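Local coordinates for beta-galactosidase (Bacillus circulans, PDB 4MAD), which probably hydrolyses terminal non-reducing beta-D-galactose residues of beta-D-galactosides, as a member of glycosyl hydrolase family 35, at residues Thr291-Tyr296 / Tyr560-Phe565; Leu493-Leu498 / Lys537-Val542; Ile530-Trp535 / Ile573-Leu578. All blocks are in the same frame, centred on the assembly; numbering follows the deposited sequence.

Contact 1. Residues Thr291-Tyr296 / Tyr560-Phe565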
loop_
_atom_site.group_PDB
_atom_site.type_symbol
_atom_site.label_atom_id
_atom_site.label_comp_id
_atom_site.label_asym_id
_atom_site.label_seq_id
_atom_site.Cartn_x
_atom_site.Cartn_y
_atom_site.Cartn_z
ATOM N N THR A 291 -7.542 0.735 -3.914
ATOM C CA THR A 291 -7.173 -0.589 -3.493
ATOM C C THR A 291 -5.668 -0.836 -3.380
ATOM O O THR A 291 -4.960 -0.390 -4.216
ATOM C CB THR A 291 -7.782 -1.645 -4.464
ATOM O OG1 THR A 291 -9.113 -1.245 -4.839
ATOM C CG2 THR A 291 -7.734 -3.005 -3.827
ATOM N N ASN A 292 -5.261 -1.586 -2.349
ATOM C CA ASN A 292 -3.945 -2.198 -2.258
ATOM C C ASN A 292 -3.973 -3.547 -2.994
ATOM O O ASN A 292 -4.237 -4.539 -2.449
ATOM C CB ASN A 292 -3.506 -2.393 -0.804
ATOM C CG ASN A 292 -3.608 -1.119 0.006
ATOM O OD1 ASN A 292 -3.210 -0.098 -0.432
ATOM N ND2 ASN A 292 -4.074 -1.237 1.214
ATOM N N PHE A 293 -3.709 -3.493 -4.283
ATOM C CA PHE A 293 -3.732 -4.679 -5.086
ATOM C C PHE A 293 -2.493 -5.545 -4.699
ATOM O O PHE A 293 -1.607 -5.086 -4.076
ATOM C CB PHE A 293 -3.738 -4.364 -6.608
ATOM C CG PHE A 293 -5.010 -3.716 -7.130
ATOM C CD1 PHE A 293 -6.205 -4.373 -7.146
ATOM C CD2 PHE A 293 -4.979 -2.462 -7.662
ATOM C CE1 PHE A 293 -7.299 -3.772 -7.615
ATOM C CE2 PHE A 293 -6.087 -1.900 -8.122
ATOM C CZ PHE A 293 -7.234 -2.555 -8.088
ATOM N N GLY A 294 -2.520 -6.802 -5.116
ATOM C CA GLY A 294 -1.402 -7.681 -4.931
ATOM C C GLY A 294 -0.966 -7.767 -3.489
ATOM O O GLY A 294 -1.738 -7.934 -2.618
ATOM N N PHE A 295 0.331 -7.627 -3.312
ATOM C CA PHE A 295 0.971 -7.697 -2.033
ATOM C C PHE A 295 1.362 -6.280 -1.555
ATOM O O PHE A 295 2.227 -6.152 -0.768
ATOM C CB PHE A 295 2.191 -8.623 -2.169
ATOM C CG PHE A 295 1.849 -10.073 -2.356
ATOM C CD1 PHE A 295 1.155 -10.757 -1.410
ATOM C CD2 PHE A 295 2.250 -10.766 -3.457
ATOM C CE1 PHE A 295 0.876 -12.022 -1.565
ATOM C CE2 PHE A 295 1.997 -12.045 -3.577
ATOM C CZ PHE A 295 1.312 -12.670 -2.653
ATOM N N TYR A 296 0.743 -5.227 -2.080
ATOM C CA TYR A 296 1.279 -3.917 -1.842
ATOM C C TYR A 296 0.858 -3.230 -0.542
ATOM O O TYR A 296 1.272 -2.177 -0.253
ATOM C CB TYR A 296 0.978 -3.003 -3.000
ATOM C CG TYR A 296 1.676 -3.350 -4.282
ATOM C CD1 TYR A 296 3.037 -3.410 -4.364
ATOM C CD2 TYR A 296 0.964 -3.562 -5.420
ATOM C CE1 TYR A 296 3.644 -3.683 -5.538
ATOM C CE2 TYR A 296 1.558 -3.822 -6.574
ATOM C CZ TYR A 296 2.908 -3.892 -6.649
ATOM O OH TYR A 296 3.490 -4.162 -7.839
ATOM N N TYR A 560 -12.619 -6.512 -4.608
ATOM C CA TYR A 560 -13.033 -5.783 -5.781
ATOM C C TYR A 560 -12.305 -6.274 -6.990
ATOM O O TYR A 560 -11.142 -6.391 -6.993
ATOM C CB TYR A 560 -12.835 -4.292 -5.558
ATOM C CG TYR A 560 -12.847 -3.334 -6.720
ATOM C CD1 TYR A 560 -13.901 -3.235 -7.566
ATOM C CD2 TYR A 560 -11.810 -2.496 -6.909
ATOM C CE1 TYR A 560 -13.894 -2.367 -8.560
ATOM C CE2 TYR A 560 -11.779 -1.633 -7.911
ATOM C CZ TYR A 560 -12.842 -1.560 -8.741
ATOM O OH TYR A 560 -12.796 -0.684 -9.740
ATOM N N VAL A 561 -13.086 -6.527 -8.016
ATOM C CA VAL A 561 -12.613 -6.858 -9.312
ATOM C C VAL A 561 -12.954 -5.763 -10.328
ATOM O O VAL A 561 -14.035 -5.684 -10.767
ATOM C CB VAL A 561 -13.278 -8.138 -9.789
ATOM C CG1 VAL A 561 -12.713 -8.572 -11.083
ATOM C CG2 VAL A 561 -13.220 -9.199 -8.779
ATOM N N PRO A 562 -12.001 -4.963 -10.713
ATOM C CA PRO A 562 -12.229 -3.979 -11.744
ATOM C C PRO A 562 -12.567 -4.629 -13.084
ATOM O O PRO A 562 -11.975 -5.585 -13.442
ATOM C CB PRO A 562 -10.879 -3.271 -11.849
ATOM C CG PRO A 562 -10.223 -3.540 -10.634
ATOM C CD PRO A 562 -10.652 -4.854 -10.183
ATOM N N ALA A 563 -13.439 -4.011 -13.851
ATOM C CA ALA A 563 -13.841 -4.627 -15.089
ATOM C C ALA A 563 -12.671 -4.938 -16.027
ATOM O O ALA A 563 -12.711 -5.918 -16.716
ATOM C CB ALA A 563 -14.814 -3.784 -15.770
ATOM N N PRO A 564 -11.646 -4.113 -16.050
ATOM C CA PRO A 564 -10.541 -4.313 -16.995
ATOM C C PRO A 564 -9.783 -5.607 -16.810
ATOM O O PRO A 564 -9.129 -6.034 -17.696
ATOM C CB PRO A 564 -9.661 -3.139 -16.720
ATOM C CG PRO A 564 -10.624 -2.068 -16.395
ATOM C CD PRO A 564 -11.635 -2.742 -15.541
ATOM N N PHE A 565 -9.847 -6.154 -15.612
ATOM C CA PHE A 565 -9.296 -7.428 -15.289
ATOM C C PHE A 565 -10.029 -8.593 -16.013
ATOM O O PHE A 565 -9.495 -9.628 -16.190
ATOM C CB PHE A 565 -9.311 -7.617 -13.788
ATOM C CG PHE A 565 -8.257 -6.814 -13.034
ATOM C CD1 PHE A 565 -7.404 -5.961 -13.664
ATOM C CD2 PHE A 565 -8.145 -6.936 -11.678
ATOM C CE1 PHE A 565 -6.492 -5.264 -12.964
ATOM C CE2 PHE A 565 -7.235 -6.264 -11.005
ATOM C CZ PHE A 565 -6.414 -5.412 -11.637
#

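Contact 2. Residues Leu493-Leu498 / Lys537-Val542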
loop_
_atom_site.group_PDB
_atom_site.type_symbol
_atom_site.label_atom_id
_atom_site.label_comp_id
_atom_site.label_asym_id
_atom_site.label_seq_id
_atom_site.Cartn_x
_atom_site.Cartn_y
_atom_site.Cartn_z
ATOM N N LEU A 493 8.237 -17.524 -3.401
ATOM C CA LEU A 493 6.954 -17.604 -4.040
ATOM C C LEU A 493 6.276 -16.220 -4.118
ATOM O O LEU A 493 5.427 -15.913 -3.386
ATOM C CB LEU A 493 6.051 -18.621 -3.331
ATOM C CG LEU A 493 6.484 -20.087 -3.288
ATOM C CD1 LEU A 493 5.868 -20.929 -2.218
ATOM C CD2 LEU A 493 6.422 -20.690 -4.560
ATOM N N PRO A 494 6.773 -15.417 -5.027
ATOM C CA PRO A 494 6.241 -14.088 -5.322
ATOM C C PRO A 494 4.903 -14.136 -6.096
ATOM O O PRO A 494 4.237 -13.166 -6.207
ATOM C CB PRO A 494 7.309 -13.475 -6.201
ATOM C CG PRO A 494 8.041 -14.589 -6.741
ATOM C CD PRO A 494 7.977 -15.717 -5.792
ATOM N N LEU A 495 4.613 -15.289 -6.654
ATOM C CA LEU A 495 3.366 -15.560 -7.344
ATOM C C LEU A 495 3.154 -14.610 -8.522
ATOM O O LEU A 495 2.067 -14.271 -8.809
ATOM C CB LEU A 495 2.198 -15.488 -6.397
ATOM C CG LEU A 495 2.172 -16.408 -5.180
ATOM C CD1 LEU A 495 0.844 -16.327 -4.528
ATOM C CD2 LEU A 495 2.517 -17.804 -5.568
ATOM N N LYS A 496 4.211 -14.171 -9.150
ATOM C CA LYS A 496 4.147 -13.358 -10.358
ATOM C C LYS A 496 3.667 -14.054 -11.643
ATOM O O LYS A 496 3.166 -13.420 -12.523
ATOM C CB LYS A 496 5.470 -12.626 -10.597
ATOM C CG LYS A 496 5.930 -11.764 -9.460
ATOM C CD LYS A 496 7.177 -10.999 -9.725
ATOM C CE LYS A 496 8.383 -11.829 -9.726
ATOM N NZ LYS A 496 9.605 -10.998 -9.532
ATOM N N ASP A 497 3.997 -15.333 -11.777
ATOM C CA ASP A 497 3.717 -16.074 -12.977
ATOM C C ASP A 497 3.310 -17.459 -12.606
ATOM O O ASP A 497 4.117 -18.258 -12.264
ATOM C CB ASP A 497 4.934 -16.129 -13.868
ATOM C CG ASP A 497 4.808 -17.154 -14.952
ATOM O OD1 ASP A 497 3.698 -17.498 -15.273
ATOM O OD2 ASP A 497 5.820 -17.591 -15.469
ATOM N N LEU A 498 2.019 -17.693 -12.676
ATOM C CA LEU A 498 1.435 -18.936 -12.323
ATOM C C LEU A 498 1.171 -19.896 -13.487
ATOM O O LEU A 498 0.598 -20.904 -13.315
ATOM C CB LEU A 498 0.156 -18.683 -11.579
ATOM C CG LEU A 498 0.260 -17.854 -10.311
ATOM C CD1 LEU A 498 -0.991 -17.821 -9.610
ATOM C CD2 LEU A 498 1.253 -18.495 -9.465
ATOM N N LYS A 537 -8.085 -17.823 4.524
ATOM C CA LYS A 537 -7.050 -16.875 4.235
ATOM C C LYS A 537 -6.352 -17.184 2.944
ATOM O O LYS A 537 -6.065 -18.310 2.659
ATOM C CB LYS A 537 -6.063 -16.804 5.354
ATOM C CG LYS A 537 -5.040 -15.688 5.230
ATOM C CD LYS A 537 -4.230 -15.518 6.458
ATOM C CE LYS A 537 -3.586 -14.170 6.576
ATOM N NZ LYS A 537 -2.752 -13.837 5.481
ATOM N N GLY A 538 -6.073 -16.144 2.198
ATOM C CA GLY A 538 -5.406 -16.320 0.936
ATOM C C GLY A 538 -5.354 -15.137 0.026
ATOM O O GLY A 538 -5.369 -14.066 0.475
ATOM N N VAL A 539 -5.200 -15.406 -1.248
ATOM C CA VAL A 539 -5.191 -14.418 -2.296
ATOM C C VAL A 539 -5.971 -14.920 -3.516
ATOM O O VAL A 539 -6.236 -16.069 -3.637
ATOM C CB VAL A 539 -3.776 -14.063 -2.717
ATOM C CG1 VAL A 539 -3.043 -13.406 -1.598
ATOM C CG2 VAL A 539 -3.055 -15.254 -3.201
ATOM N N VAL A 540 -6.313 -14.007 -4.400
ATOM C CA VAL A 540 -7.011 -14.348 -5.611
ATOM C C VAL A 540 -6.421 -13.681 -6.856
ATOM O O VAL A 540 -6.033 -12.570 -6.805
ATOM C CB VAL A 540 -8.487 -13.986 -5.448
ATOM C CG1 VAL A 540 -9.258 -14.379 -6.633
ATOM C CG2 VAL A 540 -8.989 -14.680 -4.239
ATOM N N PHE A 541 -6.439 -14.406 -7.969
ATOM C CA PHE A 541 -5.969 -13.934 -9.262
ATOM C C PHE A 541 -7.116 -13.979 -10.249
ATOM O O PHE A 541 -7.840 -14.898 -10.258
ATOM C CB PHE A 541 -4.764 -14.753 -9.782
ATOM C CG PHE A 541 -3.601 -14.772 -8.834
ATOM C CD1 PHE A 541 -2.544 -13.937 -9.016
ATOM C CD2 PHE A 541 -3.618 -15.575 -7.729
ATOM C CE1 PHE A 541 -1.514 -13.937 -8.122
ATOM C CE2 PHE A 541 -2.575 -15.563 -6.860
ATOM C CZ PHE A 541 -1.562 -14.743 -7.045
ATOM N N VAL A 542 -7.285 -12.955 -11.049
ATOM C CA VAL A 542 -8.282 -12.980 -12.097
ATOM C C VAL A 542 -7.572 -12.713 -13.419
ATOM O O VAL A 542 -6.957 -11.753 -13.566
ATOM C CB VAL A 542 -9.374 -11.944 -11.830
ATOM C CG1 VAL A 542 -10.317 -11.776 -13.010
ATOM C CG2 VAL A 542 -10.074 -12.305 -10.563
#

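Contact 3. Residues Ile530-Trp535 / Ile573-Leu578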
loop_
_atom_site.group_PDB
_atom_site.type_symbol
_atom_site.label_atom_id
_atom_site.label_comp_id
_atom_site.label_asym_id
_atom_site.label_seq_id
_atom_site.Cartn_x
_atom_site.Cartn_y
_atom_site.Cartn_z
ATOM N N ILE A 530 -15.776 -10.345 -5.387
ATOM C CA ILE A 530 -15.737 -11.722 -4.992
ATOM C C ILE A 530 -15.962 -11.901 -3.485
ATOM O O ILE A 530 -15.230 -11.405 -2.716
ATOM C CB ILE A 530 -14.378 -12.381 -5.344
ATOM C CG1 ILE A 530 -14.057 -12.233 -6.808
ATOM C CG2 ILE A 530 -14.419 -13.804 -5.026
ATOM C CD1 ILE A 530 -12.775 -12.888 -7.229
ATOM N N ASP A 531 -16.977 -12.647 -3.116
ATOM C CA ASP A 531 -17.332 -12.866 -1.735
ATOM C C ASP A 531 -16.575 -14.054 -1.193
ATOM O O ASP A 531 -16.792 -15.117 -1.625
ATOM C CB ASP A 531 -18.800 -13.184 -1.615
ATOM C CG ASP A 531 -19.176 -13.696 -0.260
ATOM O OD1 ASP A 531 -18.495 -13.470 0.707
ATOM O OD2 ASP A 531 -20.198 -14.354 -0.183
ATOM N N LEU A 532 -15.662 -13.792 -0.283
ATOM C CA LEU A 532 -14.741 -14.772 0.211
ATOM C C LEU A 532 -14.984 -15.142 1.656
ATOM O O LEU A 532 -14.137 -15.705 2.283
ATOM C CB LEU A 532 -13.335 -14.276 0.064
ATOM C CG LEU A 532 -12.889 -14.194 -1.383
ATOM C CD1 LEU A 532 -12.088 -13.033 -1.733
ATOM C CD2 LEU A 532 -12.329 -15.465 -1.881
ATOM N N SER A 533 -16.191 -14.806 2.113
ATOM C CA SER A 533 -16.606 -14.989 3.493
ATOM C C SER A 533 -16.584 -16.447 3.916
ATOM O O SER A 533 -16.430 -16.742 5.073
ATOM C CB SER A 533 -17.996 -14.397 3.769
ATOM O OG SER A 533 -18.980 -15.014 3.024
ATOM N N GLU A 534 -16.823 -17.336 2.969
ATOM C CA GLU A 534 -16.752 -18.762 3.248
ATOM C C GLU A 534 -15.334 -19.276 3.514
ATOM O O GLU A 534 -15.168 -20.228 4.192
ATOM C CB GLU A 534 -17.460 -19.629 2.217
ATOM C CG GLU A 534 -17.616 -21.069 2.669
ATOM C CD GLU A 534 -18.220 -22.040 1.651
ATOM O OE1 GLU A 534 -18.286 -21.759 0.466
ATOM O OE2 GLU A 534 -18.613 -23.113 2.077
ATOM N N TRP A 535 -14.366 -18.658 2.886
ATOM C CA TRP A 535 -12.985 -19.073 2.889
ATOM C C TRP A 535 -12.253 -18.553 4.116
ATOM O O TRP A 535 -12.845 -17.934 4.943
ATOM C CB TRP A 535 -12.319 -18.671 1.578
ATOM C CG TRP A 535 -12.910 -19.426 0.405
ATOM C CD1 TRP A 535 -14.087 -19.198 -0.218
ATOM C CD2 TRP A 535 -12.320 -20.535 -0.261
ATOM N NE1 TRP A 535 -14.279 -20.116 -1.164
ATOM C CE2 TRP A 535 -13.196 -20.931 -1.247
ATOM C CE3 TRP A 535 -11.141 -21.239 -0.094
ATOM C CZ2 TRP A 535 -12.935 -21.987 -2.084
ATOM C CZ3 TRP A 535 -10.883 -22.285 -0.931
ATOM C CH2 TRP A 535 -11.780 -22.663 -1.897
ATOM N N ILE A 573 -10.140 -17.885 -12.928
ATOM C CA ILE A 573 -10.114 -17.534 -11.542
ATOM C C ILE A 573 -9.260 -18.510 -10.783
ATOM O O ILE A 573 -9.533 -19.652 -10.753
ATOM C CB ILE A 573 -11.486 -17.633 -10.935
ATOM C CG1 ILE A 573 -12.500 -16.826 -11.741
ATOM C CG2 ILE A 573 -11.439 -17.151 -9.581
ATOM C CD1 ILE A 573 -12.130 -15.481 -12.036
ATOM N N ILE A 574 -8.223 -17.994 -10.163
ATOM C CA ILE A 574 -7.353 -18.804 -9.332
ATOM C C ILE A 574 -7.271 -18.284 -7.928
ATOM O O ILE A 574 -6.978 -17.160 -7.738
ATOM C CB ILE A 574 -5.932 -18.863 -9.886
ATOM C CG1 ILE A 574 -5.943 -19.577 -11.212
ATOM C CG2 ILE A 574 -5.059 -19.637 -8.978
ATOM C CD1 ILE A 574 -4.746 -19.505 -11.905
ATOM N N LEU A 575 -7.570 -19.135 -6.980
ATOM C CA LEU A 575 -7.643 -18.734 -5.613
ATOM C C LEU A 575 -6.673 -19.561 -4.853
ATOM O O LEU A 575 -6.728 -20.712 -4.987
ATOM C CB LEU A 575 -9.011 -19.005 -5.090
ATOM C CG LEU A 575 -9.330 -18.729 -3.660
ATOM C CD1 LEU A 575 -10.763 -18.373 -3.455
ATOM C CD2 LEU A 575 -8.985 -19.885 -2.851
ATOM N N LEU A 576 -5.781 -18.963 -4.074
ATOM C CA LEU A 576 -4.885 -19.720 -3.215
ATOM C C LEU A 576 -5.425 -19.598 -1.813
ATOM O O LEU A 576 -5.513 -18.537 -1.314
ATOM C CB LEU A 576 -3.464 -19.167 -3.254
ATOM C CG LEU A 576 -2.419 -19.720 -2.285
ATOM C CD1 LEU A 576 -2.243 -21.187 -2.390
ATOM C CD2 LEU A 576 -1.052 -19.027 -2.402
ATOM N N GLU A 577 -5.817 -20.696 -1.233
ATOM C CA GLU A 577 -6.296 -20.720 0.115
ATOM C C GLU A 577 -5.339 -21.497 0.988
ATOM O O GLU A 577 -4.921 -22.528 0.645
ATOM C CB GLU A 577 -7.669 -21.330 0.214
ATOM C CG GLU A 577 -7.972 -21.888 1.533
ATOM C CD GLU A 577 -8.330 -20.834 2.589
ATOM O OE1 GLU A 577 -8.991 -19.850 2.252
ATOM O OE2 GLU A 577 -7.936 -21.010 3.740
ATOM N N LEU A 578 -4.981 -20.871 2.084
ATOM C CA LEU A 578 -4.021 -21.373 3.041
ATOM C C LEU A 578 -4.443 -22.503 3.936
ATOM O O LEU A 578 -3.668 -23.302 4.277
ATOM C CB LEU A 578 -3.379 -20.250 3.864
ATOM C CG LEU A 578 -2.674 -19.159 3.103
ATOM C CD1 LEU A 578 -2.033 -18.134 4.002
ATOM C CD2 LEU A 578 -1.750 -19.703 2.103
#

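Contact 1. Residues Thr291-Tyr296 / Tyr560-Phe565
F293 offers one face to CZ of the F565 ring, and its far corner reaches P562. It joins two parts of the fold: 291-296 belongs to the loop that follows 281-284, the last strand of the parallel eight-stranded (beta/alpha)8 barrel, and 560-565 leaves the edge strand 558-561 of the antiparallel sheet in the galactose-binding region. The two phenyl rings neither stack nor meet edge to face; their planes stand 59° apart and their centroids 5.7 Å. The contacts are carbon to carbon: F293 CE1 lies 4.2 Å from F565 CE2, and F293 CZ 4.0 Å from P562 CG. CB of T291 lies over the face of F293 turned away from F565, so that the ring is held between its own loop and the partner segment. With CG placed beside the backbone N (chi1 -68°), F293 points its ring across the interface.

The barrel loop is shaped behind this ring by a type II' turn from F293 to Y296, closed by a 3.1 Å bond from Y296 N to F293 O. G294 takes the second position of the turn at positive phi, a conformation a residue without a side chain adopts easily. On the other segment, P562 CG also packs over the rim of the F565 ring, and F565 N bonds to P562 O. F565 is further fixed by a stack with H545, and Y560 by packing on Y47. The polar end of T291 is already engaged, since OG1 is hydrogen-bonded to OE2 of E321; from there it meets the edge of the tyrosine ring near its plane, with OG1 3.6 Å from Y560 CD2.

Contact 2. Residues Leu493-Leu498 / Lys537-Val542
This is a buried apolar contact between a connecting loop and an inner strand: 493-498 runs out of strand 488-493 of the six-stranded antiparallel sheet, and 537-542 is a strand of the eight-stranded antiparallel sheet in the galactose-binding region. No hydrogen bond crosses it; two leucines grip one aromatic ring instead. L498 supplies a textbook CH-pi contact. Its CD1 stands 3.8 Å from the centroid of the F541 ring and 8° off the ring normal, thus practically above the middle of the face. The leucine chain is extended beyond CB (chi2 -173°), which carries CD1 as far from the loop backbone as this branch can go.

L495 works at a different part of the same ring. Its CB and CD1 both approach the far corner, CD1 lying 3.8 Å from F541 CZ, and its carbonyl oxygen comes to 3.7 Å from F541 CE1 at an oblique angle. Both leucine side chains cross the phenylalanine at about a right angle. CD1 of L495 continues to V539, 4.3 Å from CG2; V539 and F541, two residues apart, present their side chains on the same side of the strand. L495 itself has positive phi and psi, the left-handed conformation by which the loop bends sharply here.

P494, L495, K496 and D497 also border a pocket holding a molecule of 2-(2-methoxyethoxy)ethanol, probably from the crystallisation liquor, and the side chain of L495 is about 5 Å from it. H372, I374, S375 and T376 contribute to the same pocket. Behind the contact, strand 537-542 is flanked by antiparallel neighbours 545-551 and 569-577: H546 brings its ring against F541, and L576 of the latter strand touches both L495 and V539.

Contact 3. Residues Ile530-Trp535 / Ile573-Leu578
A type I turn from L532 to W535, entered through an Asx turn at the end of strand 528-531, folds a tryptophan over strand 569-577 of the same antiparallel sheet. OD1 of D531 accepts two bonds from S533, one from OG (2.8 Å, on the syn lone pair) and one from the backbone N (3.0 Å, from above the carboxylate plane). L575 then spreads both methyls over one face of the W535 indole: CD2 lies 3.9 Å from the centroid of the six-membered ring, 24° off its normal, a CH-pi contact. L532 CD2 meets L575 CD1 at 3.7 Å. E577 approaches the indole edge, its CG in the ring plane and OE1 3.5 Å from W535 CE3. That oxygen is held by Y550 OH and the backbone N atoms of T536 and K537, while W535 NE1 bonds to S584 O. With an alanine in place of W535, L575 would probably lose the surface its methyls rest on and S584 O its indole donor, opening a gap beside E577. A tryptophan from a turn, with one strand leucine over its face and a glutamate two residues on at its edge, is consistent with the core packing of the beta-sandwich galactose-binding fold.

All three contacts reach the same eight-stranded antiparallel sheet. Contacts 2 and 3 are the closest pair, their centres about 11 Å apart, because strands 537-542 and 569-577 are neighbours: F541 N lies 2.8 Å from I574 O, a probable hydrogen bond. Contact 1 meets contact 2 through F295 of the barrel loop, whose CZ is 4.1 Å from L495 CD1, and contact 3 through V561 CG2, 3.7 Å from I530 CG1. One sheet thus receives the barrel loop, the linker loop and its own turn. Contact 2 alone borders a bound 2-(2-methoxyethoxy)ethanol; all three lie away from the predicted catalytic residues E171 and E247.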